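Local coordinates for protein uracil-dna glycosylase (Deinococcus radiodurans, PDB 4UQM) that belongs to the uracil-DNA glycosylase superfamily, alpha/beta proteins built around a four-stranded parallel sheet, and is seen here holding a DNA strand, at residues 17-22 / 33-38; 82-87 / 145-150; 109-114 / 205-210; 175-180 / 229-234. The protein carries 1 engineered substitution. One frame throughout, in Å; residues are numbered along the deposited sequence.

Overall arrangement
Contacts 2 and 3 are buried and lie by the DNA, their centres about 17 Å apart; contacts 1 and 4 are surface contacts farther from it. The buried pair touch where Q82 packs on H206, joining the loops after strands 77-81 and 200-204 beside the DNA, and their segments alternate along the chain. Strand 179-183 links contacts 3 and 4: W183 lies against the first, and the second lies where the chain enters it. Chemistry follows place. Contact 1 is proline-phenylalanine packing with one backbone bond, contact 4 sets an arginine, stacked on a glutamate, on a backbone carbonyl, and contacts 2 and 3 grip phosphates through the side chains of H86 and S208 and the backbone N of H206.

Contact 1: residues 17-22 / 33-38; sequences PIIPAN and PEFSAP
The ring of F35 takes P20 on one face: CD of the proline stands over the ring centre, 3.5 Å from the centroid and only 14° off the ring normal, a textbook CH-pi contact. The proline comes in tip to tip, with CG following toward CE1 and CZ. Outside the two segments, F40 meets F35 in an edge-to-face pair, and F64 packs against P20. CG of F35 lies anti to its own carbonyl carbon (chi1 -57°), which sets a face of the ring against P20. At the base of this side chain I19 crosses it at about a right angle, its CG1 lying 4.0 Å from CB of F35. The one hydrogen bond between the segments is made by the backbone. N of I18 donates to O of F35 over 3.1 Å, the N-H running almost straight at the oxygen (167°) but reaching it from above the carbonyl plane. The same oxygen also receives a CA-H of P17, with CA 3.4 Å from O. Next to it the P17 ring rests against OG of S36, 3.7 Å from CB; that hydroxyl has its polar partner in the carbonyl of L32. The arrangement is a proline-aromatic CH-pi contact by which the N-terminal loop is laid back along helix 25-35, on the surface of the alpha/beta fold, its nearest atom about 20 Å from the DNA.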
# COMPACT_ATOMS: atom_id res chain seq x y z
N PRO A 17 13.93 -17.73 -11.71
CA PRO A 17 13.04 -16.74 -11.08
C PRO A 17 12.92 -16.98 -9.56
O PRO A 17 13.06 -18.10 -9.07
CB PRO A 17 11.69 -16.94 -11.82
CG PRO A 17 11.99 -17.82 -12.98
CD PRO A 17 13.17 -18.64 -12.59
N ILE A 18 12.75 -15.88 -8.83
CA ILE A 18 12.60 -15.88 -7.38
C ILE A 18 11.15 -15.50 -7.13
O ILE A 18 10.80 -14.29 -7.04
CB ILE A 18 13.58 -14.90 -6.71
CG1 ILE A 18 15.03 -15.04 -7.19
CG2 ILE A 18 13.56 -15.09 -5.21
CD1 ILE A 18 15.81 -13.73 -7.03
N ILE A 19 10.29 -16.49 -7.06
CA ILE A 19 8.85 -16.25 -7.03
C ILE A 19 8.32 -16.42 -5.61
O ILE A 19 8.51 -17.49 -5.00
CB ILE A 19 8.11 -17.19 -7.97
CG1 ILE A 19 8.62 -17.04 -9.41
CG2 ILE A 19 6.60 -16.96 -7.85
CD1 ILE A 19 8.29 -18.20 -10.32
N PRO A 20 7.68 -15.38 -5.06
CA PRO A 20 7.09 -15.56 -3.72
C PRO A 20 6.00 -16.58 -3.70
O PRO A 20 5.25 -16.76 -4.71
CB PRO A 20 6.48 -14.17 -3.40
CG PRO A 20 7.12 -13.23 -4.36
CD PRO A 20 7.42 -14.04 -5.59
N ALA A 21 5.92 -17.28 -2.57
CA ALA A 21 4.92 -18.36 -2.45
C ALA A 21 3.53 -17.81 -2.24
O ALA A 21 3.36 -16.76 -1.62
CB ALA A 21 5.29 -19.25 -1.28
N ASN A 22 2.53 -18.58 -2.68
CA ASN A 22 1.16 -18.37 -2.30
C ASN A 22 0.64 -16.97 -2.68
O ASN A 22 0.01 -16.29 -1.84
CB ASN A 22 0.95 -18.63 -0.80
CG ASN A 22 -0.55 -18.66 -0.39
OD1 ASN A 22 -1.40 -19.02 -1.18
ND2 ASN A 22 -0.85 -18.24 0.82
N PRO A 33 7.33 -11.61 -15.17
CA PRO A 33 8.53 -11.02 -15.76
C PRO A 33 9.42 -10.29 -14.73
O PRO A 33 10.63 -10.19 -14.91
CB PRO A 33 7.98 -10.02 -16.79
CG PRO A 33 6.65 -10.58 -17.14
CD PRO A 33 6.12 -11.10 -15.84
N GLU A 34 8.81 -9.73 -13.69
CA GLU A 34 9.57 -9.06 -12.64
C GLU A 34 10.38 -10.08 -11.83
O GLU A 34 11.59 -9.90 -11.61
CB GLU A 34 8.64 -8.31 -11.69
CG GLU A 34 7.62 -7.41 -12.41
CD GLU A 34 8.21 -6.59 -13.52
OE1 GLU A 34 9.27 -5.96 -13.32
OE2 GLU A 34 7.57 -6.49 -14.60
N PHE A 35 9.74 -11.17 -11.41
CA PHE A 35 10.43 -12.17 -10.59
C PHE A 35 11.57 -12.84 -11.32
O PHE A 35 12.48 -13.37 -10.71
CB PHE A 35 9.44 -13.21 -10.04
CG PHE A 35 8.31 -12.60 -9.23
CD1 PHE A 35 8.57 -11.71 -8.24
CD2 PHE A 35 6.97 -12.95 -9.45
CE1 PHE A 35 7.54 -11.14 -7.49
CE2 PHE A 35 5.96 -12.41 -8.69
CZ PHE A 35 6.22 -11.47 -7.74
N SER A 36 11.52 -12.76 -12.65
CA SER A 36 12.52 -13.31 -13.55
C SER A 36 13.63 -12.32 -13.97
O SER A 36 14.59 -12.71 -14.60
CB SER A 36 11.82 -13.89 -14.82
OG SER A 36 10.64 -14.68 -14.51
N ALA A 37 13.48 -11.03 -13.64
CA ALA A 37 14.30 -9.98 -14.17
C ALA A 37 15.62 -9.80 -13.44
O ALA A 37 15.67 -9.96 -12.21
CB ALA A 37 13.52 -8.67 -14.15
N PRO A 38 16.67 -9.39 -14.17
CA PRO A 38 17.92 -9.07 -13.49
C PRO A 38 17.80 -8.04 -12.33
O PRO A 38 18.39 -8.28 -11.26
CB PRO A 38 18.82 -8.60 -14.63
CG PRO A 38 18.32 -9.31 -15.82
CD PRO A 38 16.84 -9.36 -15.64

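Contact 2: residues 82-87 / 145-150; sequences QDPYHG and LTVRAA. Engineered in segment 145-150: A150 (natural residue Gly). With nucleotides of chain B.
V147 and H86 make the first shell. The valine wedges between two backbone carbonyls and a carboxylate: its CG1 lies 3.5 Å from O of P84 and close to O of Y85 as well, while its CG2 is pressed to 3.2 Å from OD2 of D83, the two side chains crossing at about a right angle. Farther along, N of A150, an engineered residue, donates to O of H86 over 2.9 Å in a bond that is practically straight (177°) and lies in the carbonyl plane. H86 has its CG in the crowded position between N and the carbonyl carbon (chi1 62°), so the imidazole lies alongside A150, CD2 3.6 Å from its CA, and NE2, at the ring edge, donates to OP2 of nucleotide DA8 of chain B, 2.7 Å away. D83, already against V147, is itself positioned by a second shell. One water bridges it to the other segment, giving hydrogen bonds to OD2 of D83 and to O of T146, both 2.8 Å long. OD2 also takes the backbone N-H of N153, while NE2 of Q82 reaches OD1 of D83 at 3.0 Å from above the carboxylate plane. The sequence here is the QDPYH motif of the family. The segment 82-87 follows strand 77-81, and strand 147-148 pairs antiparallel with strand 56-57. Helix 38-53 packs on T146 and helix 160-172 on L145.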
# COMPACT_ATOMS: atom_id res chain seq x y z
N GLN A 82 4.85 5.42 1.23
CA GLN A 82 6.27 5.55 0.96
C GLN A 82 7.04 4.24 1.13
O GLN A 82 7.65 3.72 0.17
CB GLN A 82 6.82 6.69 1.84
CG GLN A 82 8.34 6.87 1.72
CD GLN A 82 8.86 7.95 2.62
OE1 GLN A 82 8.69 9.14 2.34
NE2 GLN A 82 9.53 7.54 3.69
N ASP A 83 7.07 3.76 2.35
CA ASP A 83 7.81 2.56 2.70
C ASP A 83 7.25 2.06 4.02
O ASP A 83 6.42 2.74 4.66
CB ASP A 83 9.36 2.81 2.73
CG ASP A 83 9.84 3.66 3.87
OD1 ASP A 83 9.22 4.65 4.28
OD2 ASP A 83 10.94 3.32 4.43
N PRO A 84 7.59 0.85 4.44
CA PRO A 84 6.92 0.28 5.60
C PRO A 84 7.25 1.00 6.89
O PRO A 84 8.32 1.65 7.03
CB PRO A 84 7.44 -1.15 5.66
CG PRO A 84 7.90 -1.45 4.29
CD PRO A 84 8.46 -0.13 3.79
N TYR A 85 6.41 0.85 7.90
CA TYR A 85 6.77 1.33 9.23
C TYR A 85 8.13 0.69 9.63
O TYR A 85 8.40 -0.49 9.31
CB TYR A 85 5.80 0.83 10.30
CG TYR A 85 4.43 1.43 10.27
CD1 TYR A 85 4.23 2.80 10.41
CD2 TYR A 85 3.31 0.60 10.10
CE1 TYR A 85 2.93 3.33 10.41
CE2 TYR A 85 2.04 1.11 10.16
CZ TYR A 85 1.85 2.49 10.28
OH TYR A 85 0.58 3.09 10.30
N HIS A 86 8.94 1.42 10.37
CA HIS A 86 10.33 1.04 10.60
C HIS A 86 10.64 0.80 12.05
O HIS A 86 11.83 0.72 12.45
CB HIS A 86 11.29 2.07 9.99
CG HIS A 86 11.19 3.45 10.55
ND1 HIS A 86 10.72 4.48 9.78
CD2 HIS A 86 11.35 3.94 11.80
CE1 HIS A 86 10.65 5.57 10.52
NE2 HIS A 86 11.02 5.29 11.75
N GLY A 87 9.60 0.58 12.86
CA GLY A 87 9.79 0.18 14.26
C GLY A 87 9.39 -1.28 14.52
O GLY A 87 8.73 -1.93 13.68
N LEU A 145 9.12 -1.74 -0.42
CA LEU A 145 8.46 -2.78 0.38
C LEU A 145 9.24 -3.33 1.54
O LEU A 145 8.75 -4.22 2.29
CB LEU A 145 7.98 -3.91 -0.54
CG LEU A 145 6.90 -3.49 -1.57
CD1 LEU A 145 6.47 -4.74 -2.30
CD2 LEU A 145 5.65 -2.91 -0.91
N THR A 146 10.44 -2.77 1.78
CA THR A 146 11.20 -3.10 3.00
C THR A 146 11.88 -1.82 3.51
O THR A 146 11.97 -0.81 2.79
CB THR A 146 12.30 -4.15 2.69
OG1 THR A 146 13.13 -3.71 1.61
CG2 THR A 146 11.70 -5.52 2.37
N VAL A 147 12.36 -1.87 4.74
CA VAL A 147 13.05 -0.75 5.37
C VAL A 147 13.96 -1.26 6.46
O VAL A 147 13.69 -2.26 7.10
CB VAL A 147 12.03 0.25 5.93
CG1 VAL A 147 11.18 -0.36 7.05
CG2 VAL A 147 12.69 1.53 6.40
N ARG A 148 15.09 -0.61 6.63
CA ARG A 148 15.97 -0.89 7.78
C ARG A 148 15.39 -0.25 9.04
O ARG A 148 14.87 0.89 9.01
CB ARG A 148 17.37 -0.33 7.48
CG ARG A 148 18.49 -0.83 8.34
CD ARG A 148 19.78 -0.15 7.93
NE ARG A 148 20.18 -0.22 6.49
CZ ARG A 148 21.11 0.52 5.91
NH1 ARG A 148 21.79 1.43 6.59
NH2 ARG A 148 21.39 0.38 4.66
N ALA A 149 15.46 -0.98 10.15
CA ALA A 149 14.99 -0.47 11.42
C ALA A 149 15.46 0.92 11.72
O ALA A 149 16.61 1.25 11.51
CB ALA A 149 15.38 -1.41 12.55
N ALA A 150 14.55 1.74 12.21
CA ALA A 150 14.81 3.11 12.60
C ALA A 150 15.16 4.12 11.53
O ALA A 150 15.39 5.28 11.90
CB ALA A 150 15.84 3.18 13.73
P DA B 8 10.60 6.54 15.29
OP1 DA B 8 10.89 5.52 16.33
OP2 DA B 8 11.38 6.64 14.02
O5' DA B 8 9.04 6.71 15.02
C5' DA B 8 8.67 7.46 13.87
C4' DA B 8 7.24 7.95 13.98
O4' DA B 8 7.18 9.12 14.83
C3' DA B 8 6.68 8.37 12.63
O3' DA B 8 5.30 8.06 12.52
C2' DA B 8 6.84 9.88 12.61
C1' DA B 8 6.81 10.26 14.08
N9 DA B 8 7.74 11.35 14.41
C8 DA B 8 7.46 12.47 15.16
N7 DA B 8 8.47 13.30 15.24
C5 DA B 8 9.46 12.71 14.47
C6 DA B 8 10.77 13.11 14.14
N6 DA B 8 11.33 14.24 14.58
N1 DA B 8 11.50 12.29 13.36
C2 DA B 8 10.94 11.16 12.91
N3 DA B 8 9.71 10.68 13.14
C4 DA B 8 9.02 11.51 13.94
O HOH W 1 12.86 1.85 2.97

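Contact 3: residues 109-114 / 205-210; sequences RNIYKE and GHPSPL. With nucleotides of chain B.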
# COMPACT_ATOMS: atom_id res chain seq x y z
N ARG A 109 -3.10 7.11 13.10
CA ARG A 109 -3.91 8.05 13.88
C ARG A 109 -4.37 9.18 13.02
O ARG A 109 -5.50 9.63 13.16
CB ARG A 109 -3.13 8.61 15.05
CG ARG A 109 -2.82 7.57 16.05
CD ARG A 109 -2.35 8.13 17.34
NE ARG A 109 -1.88 7.00 18.07
CZ ARG A 109 -2.65 6.19 18.77
NH1 ARG A 109 -3.99 6.42 18.89
NH2 ARG A 109 -2.06 5.19 19.37
N ASN A 110 -3.48 9.67 12.14
CA ASN A 110 -3.86 10.77 11.27
C ASN A 110 -4.84 10.33 10.19
O ASN A 110 -5.77 11.07 9.88
CB ASN A 110 -2.62 11.40 10.67
CG ASN A 110 -1.88 12.28 11.65
OD1 ASN A 110 -2.43 12.65 12.69
ND2 ASN A 110 -0.67 12.67 11.31
N ILE A 111 -4.65 9.15 9.60
CA ILE A 111 -5.63 8.58 8.72
C ILE A 111 -7.02 8.55 9.40
O ILE A 111 -8.05 8.89 8.79
CB ILE A 111 -5.19 7.18 8.21
CG1 ILE A 111 -4.08 7.32 7.16
CG2 ILE A 111 -6.35 6.37 7.63
CD1 ILE A 111 -3.30 6.03 6.98
N TYR A 112 -7.05 8.04 10.62
CA TYR A 112 -8.32 7.99 11.40
C TYR A 112 -8.92 9.39 11.62
O TYR A 112 -10.14 9.56 11.54
CB TYR A 112 -8.12 7.29 12.73
CG TYR A 112 -7.94 5.77 12.70
CD1 TYR A 112 -8.09 5.02 11.52
CD2 TYR A 112 -7.58 5.08 13.86
CE1 TYR A 112 -7.94 3.67 11.51
CE2 TYR A 112 -7.42 3.69 13.86
CZ TYR A 112 -7.60 2.98 12.69
OH TYR A 112 -7.44 1.63 12.70
N LYS A 113 -8.08 10.39 11.87
CA LYS A 113 -8.56 11.78 12.07
C LYS A 113 -9.22 12.28 10.81
O LYS A 113 -10.30 12.88 10.84
CB LYS A 113 -7.42 12.75 12.50
CG LYS A 113 -6.94 12.60 13.93
CD LYS A 113 -5.76 13.52 14.26
CE LYS A 113 -4.66 12.81 15.00
NZ LYS A 113 -3.48 13.67 15.30
N GLU A 114 -8.58 12.04 9.67
CA GLU A 114 -9.10 12.48 8.41
C GLU A 114 -10.41 11.74 8.05
O GLU A 114 -11.39 12.36 7.59
CB GLU A 114 -8.04 12.34 7.32
CG GLU A 114 -8.50 12.80 5.95
CD GLU A 114 -8.73 14.29 5.82
OE1 GLU A 114 -8.24 15.06 6.66
OE2 GLU A 114 -9.40 14.69 4.81
N GLY A 205 0.16 14.90 0.32
CA GLY A 205 1.22 14.52 1.23
C GLY A 205 0.89 13.26 2.03
O GLY A 205 -0.27 12.83 2.18
N HIS A 206 1.92 12.69 2.60
CA HIS A 206 1.80 11.51 3.41
C HIS A 206 1.14 11.81 4.76
O HIS A 206 1.29 12.91 5.30
CB HIS A 206 3.26 10.97 3.57
CG HIS A 206 3.36 9.61 4.16
ND1 HIS A 206 3.27 9.39 5.50
CD2 HIS A 206 3.53 8.39 3.58
CE1 HIS A 206 3.40 8.10 5.75
NE2 HIS A 206 3.57 7.48 4.60
N PRO A 207 0.44 10.81 5.33
CA PRO A 207 -0.24 11.10 6.61
C PRO A 207 0.65 11.10 7.89
O PRO A 207 0.17 11.38 8.97
CB PRO A 207 -1.25 9.97 6.71
CG PRO A 207 -0.68 8.83 5.88
CD PRO A 207 -0.01 9.55 4.72
N SER A 208 1.95 10.84 7.77
CA SER A 208 2.86 11.01 8.87
C SER A 208 2.67 12.37 9.52
O SER A 208 2.46 13.37 8.81
CB SER A 208 4.32 10.95 8.37
OG SER A 208 5.19 11.21 9.45
N PRO A 209 2.81 12.46 10.84
CA PRO A 209 2.76 13.79 11.49
C PRO A 209 3.80 14.76 10.89
O PRO A 209 3.55 15.96 10.90
CB PRO A 209 2.99 13.45 12.95
CG PRO A 209 3.66 12.16 12.95
CD PRO A 209 3.04 11.39 11.82
N LEU A 210 4.92 14.26 10.33
CA LEU A 210 5.95 15.14 9.77
C LEU A 210 5.55 15.74 8.42
O LEU A 210 6.28 16.63 7.93
CB LEU A 210 7.24 14.39 9.54
CG LEU A 210 7.85 13.69 10.76
CD1 LEU A 210 9.13 12.96 10.36
CD2 LEU A 210 8.03 14.64 11.90
P DG B 10 8.15 9.71 7.75
OP1 DG B 10 9.47 10.25 7.45
OP2 DG B 10 7.67 9.73 9.07
O5' DG B 10 7.04 10.37 6.82
C5' DG B 10 7.29 10.76 5.50
C4' DG B 10 6.73 12.14 5.26
O4' DG B 10 7.32 13.02 6.23
C3' DG B 10 7.07 12.72 3.89
O3' DG B 10 5.92 13.38 3.36
C2' DG B 10 8.23 13.66 4.19
C1' DG B 10 7.95 14.10 5.61
N9 DG B 10 9.15 14.45 6.38
C8 DG B 10 10.09 13.58 6.88
N7 DG B 10 11.05 14.18 7.51
C5 DG B 10 10.73 15.53 7.43
C6 DG B 10 11.42 16.67 7.91
O6 DG B 10 12.48 16.71 8.53
N1 DG B 10 10.75 17.84 7.60
C2 DG B 10 9.57 17.91 6.92
N2 DG B 10 9.07 19.13 6.72
N3 DG B 10 8.93 16.86 6.44
C4 DG B 10 9.56 15.71 6.73
P DA B 8 10.60 6.54 15.29
OP1 DA B 8 10.89 5.52 16.33
OP2 DA B 8 11.38 6.64 14.02
O5' DA B 8 9.04 6.71 15.02
C5' DA B 8 8.67 7.46 13.87
C4' DA B 8 7.24 7.95 13.98
O4' DA B 8 7.18 9.12 14.83
C3' DA B 8 6.68 8.37 12.63
O3' DA B 8 5.30 8.06 12.52
C2' DA B 8 6.84 9.88 12.61
C1' DA B 8 6.81 10.26 14.08
N9 DA B 8 7.74 11.35 14.41
C8 DA B 8 7.46 12.47 15.16
N7 DA B 8 8.47 13.30 15.24
C5 DA B 8 9.46 12.71 14.47
C6 DA B 8 10.77 13.11 14.14
N6 DA B 8 11.33 14.24 14.58
N1 DA B 8 11.50 12.29 13.36
C2 DA B 8 10.94 11.16 12.91
N3 DA B 8 9.71 10.68 13.14
C4 DA B 8 9.02 11.51 13.94
P DT B 11 5.79 13.75 1.85
OP1 DT B 11 4.35 13.87 1.54
OP2 DT B 11 6.65 12.90 0.98
O5' DT B 11 6.41 15.23 1.77
C5' DT B 11 5.55 16.35 2.09
C4' DT B 11 6.33 17.60 1.75
O4' DT B 11 7.40 17.79 2.71
C3' DT B 11 6.98 17.55 0.36
O3' DT B 11 7.08 18.90 -0.08
C2' DT B 11 8.43 17.25 0.68
C1' DT B 11 8.58 18.02 2.00
N1 DT B 11 9.74 17.68 2.83
C2 DT B 11 10.36 18.72 3.49
O2 DT B 11 9.93 19.86 3.49
N3 DT B 11 11.47 18.36 4.20
C4 DT B 11 12.02 17.09 4.31
O4 DT B 11 13.02 16.91 5.00
C5 DT B 11 11.33 16.06 3.59
C7 DT B 11 11.85 14.65 3.65
C6 DT B 11 10.23 16.40 2.90
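A single amide carries the polar part of this contact, and both of its ends are used head-on. ND2 of N110 donates to O of P207 at 2.8 Å, almost along the C=O axis (165°) and in the plane of its own amide; at the other end, NZ of K113, one turn on, approaches OD1 of N110 still closer to its C=O axis at 3.0 Å. Because ND2 also bonds OE1 of E212, the amide is held in its rotation from several sides. Beside it the contact is apolar: I111 and P207 lie side by side, with CG1 of the isoleucine 3.9 Å from CB of the proline. The segment 205-210 is itself locked: N of S208 donates to ND1 of H206 in the ring plane, consistent with an unprotonated ND1, and OG of S208 accepts from N of L210, closing an ST turn. That hydroxyl then donates to OP2 of DG10 of chain B at 2.9 Å, and N of H206 donates to OP1 of DT11 of chain B, also at 2.9 Å. L210 lays CD2 against the base of DA8 of chain B, 3.5 Å from C5, consistent with this family's HPSPL leucine intercalation loop. Helix 106-118 thus backs a DNA-gripping loop that follows strand 200-204; W183 of strand 179-183 packs on both I111 and P207, and F221 of helix 220-230 on I111.

Contact 4: residues 175-180 / 229-234; sequences EERVVF and EKAGRG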
# COMPACT_ATOMS: atom_id res chain seq x y z
N GLU A 175 -9.54 -2.57 -17.10
CA GLU A 175 -10.51 -1.74 -17.82
C GLU A 175 -11.44 -1.01 -16.85
O GLU A 175 -11.70 0.18 -17.02
CB GLU A 175 -11.24 -2.58 -18.88
CG GLU A 175 -10.23 -3.14 -19.90
CD GLU A 175 -10.74 -4.14 -20.94
OE1 GLU A 175 -11.35 -5.20 -20.55
OE2 GLU A 175 -10.43 -3.91 -22.14
N GLU A 176 -11.87 -1.69 -15.81
CA GLU A 176 -12.79 -1.08 -14.83
C GLU A 176 -12.07 -0.12 -13.93
O GLU A 176 -10.92 -0.36 -13.58
CB GLU A 176 -13.51 -2.10 -13.98
CG GLU A 176 -14.91 -1.58 -13.62
CD GLU A 176 -15.85 -2.67 -13.15
OE1 GLU A 176 -15.34 -3.79 -12.85
OE2 GLU A 176 -17.09 -2.40 -13.10
N ARG A 177 -12.76 0.97 -13.59
CA ARG A 177 -12.19 2.01 -12.76
C ARG A 177 -11.49 1.51 -11.50
O ARG A 177 -12.04 0.78 -10.66
CB ARG A 177 -13.29 3.00 -12.32
CG ARG A 177 -12.77 4.05 -11.34
CD ARG A 177 -13.66 5.25 -11.30
NE ARG A 177 -13.57 6.09 -12.51
CZ ARG A 177 -14.21 7.24 -12.65
NH1 ARG A 177 -15.12 7.64 -11.75
NH2 ARG A 177 -14.01 7.99 -13.74
N VAL A 178 -10.27 1.99 -11.32
CA VAL A 178 -9.52 1.91 -10.09
C VAL A 178 -9.20 3.32 -9.64
O VAL A 178 -8.81 4.20 -10.45
CB VAL A 178 -8.23 1.09 -10.29
CG1 VAL A 178 -7.41 1.10 -9.06
CG2 VAL A 178 -8.60 -0.34 -10.66
N VAL A 179 -9.35 3.55 -8.35
CA VAL A 179 -8.89 4.79 -7.73
C VAL A 179 -7.53 4.57 -7.12
O VAL A 179 -7.36 3.71 -6.23
CB VAL A 179 -9.91 5.30 -6.69
CG1 VAL A 179 -9.44 6.60 -6.04
CG2 VAL A 179 -11.34 5.42 -7.25
N PHE A 180 -6.56 5.34 -7.55
CA PHE A 180 -5.23 5.33 -7.02
C PHE A 180 -5.05 6.50 -6.08
O PHE A 180 -5.20 7.66 -6.51
CB PHE A 180 -4.20 5.46 -8.16
CG PHE A 180 -4.20 4.32 -9.17
CD1 PHE A 180 -5.18 4.21 -10.16
CD2 PHE A 180 -3.20 3.36 -9.14
CE1 PHE A 180 -5.11 3.21 -11.11
CE2 PHE A 180 -3.14 2.31 -10.08
CZ PHE A 180 -4.11 2.24 -11.05
N GLU A 229 -18.57 5.16 -7.17
CA GLU A 229 -20.01 5.14 -7.39
C GLU A 229 -20.36 5.62 -8.78
O GLU A 229 -21.22 5.02 -9.44
CB GLU A 229 -20.67 6.00 -6.34
CG GLU A 229 -20.70 5.32 -5.00
CD GLU A 229 -20.96 6.29 -3.85
OE1 GLU A 229 -21.26 7.45 -4.10
OE2 GLU A 229 -20.74 5.94 -2.67
N LYS A 230 -19.69 6.66 -9.25
CA LYS A 230 -19.97 7.17 -10.60
C LYS A 230 -19.63 6.18 -11.71
O LYS A 230 -20.21 6.24 -12.80
CB LYS A 230 -19.25 8.50 -10.85
CG LYS A 230 -19.65 9.63 -9.90
CD LYS A 230 -21.03 10.21 -10.10
CE LYS A 230 -21.36 11.19 -8.97
NZ LYS A 230 -20.36 12.32 -8.92
N ALA A 231 -18.70 5.25 -11.43
CA ALA A 231 -18.36 4.16 -12.35
C ALA A 231 -19.17 2.86 -12.16
O ALA A 231 -18.90 1.86 -12.80
CB ALA A 231 -16.85 3.86 -12.27
N GLY A 232 -20.14 2.85 -11.26
CA GLY A 232 -20.90 1.62 -10.99
C GLY A 232 -20.15 0.56 -10.19
O GLY A 232 -20.57 -0.60 -10.12
N ARG A 233 -19.07 0.97 -9.56
CA ARG A 233 -18.38 0.15 -8.62
C ARG A 233 -19.01 0.56 -7.26
O ARG A 233 -19.50 1.69 -7.04
CB ARG A 233 -16.85 0.34 -8.73
CG ARG A 233 -16.30 0.18 -10.14
CD ARG A 233 -14.86 -0.28 -10.20
NE ARG A 233 -14.76 -1.67 -9.77
CZ ARG A 233 -13.65 -2.40 -9.68
NH1 ARG A 233 -12.43 -1.93 -9.93
NH2 ARG A 233 -13.78 -3.65 -9.25
N GLY A 234 -19.05 -0.37 -6.36
CA GLY A 234 -19.49 -0.10 -5.02
C GLY A 234 -18.45 0.69 -4.24
O GLY A 234 -17.26 0.54 -4.46
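Helix 220-230 finishes in a Schellman motif, and this contact ties that end to the run of chain leading into strand 179-183. G232 turns the backbone with a positive phi (74°), and its N bonds back to O of E229 at 3.0 Å. Just past the turn R233 bends at chi3 and swings its guanidinium against the other segment. NH1 donates to O of R177 at 2.8 Å in a nearly straight bond (177°); the oxygen lies in the guanidinium plane, but the donor stands above the carbonyl plane. NH1 also bonds O of V75. Over one face of that guanidinium lies the carboxylate of E176, parallel to it within 1°. OE1 of E176 is 3.8 Å from NE of R233, so this is a long salt bridge of charges stacked face to face, with no N-H pointing at the oxygen. R177 packs along A231, whose CB lies 3.6 Å from CD of R177. The far end of R177 is tied down by O of N198 to NE and O of A227 to NH1. The arginine-carbonyl bond thus joins the helix end to the chain that enters inner strand 179-183 of the parallel sheet, a helix-to-strand tie at the surface of the family's alpha/beta fold.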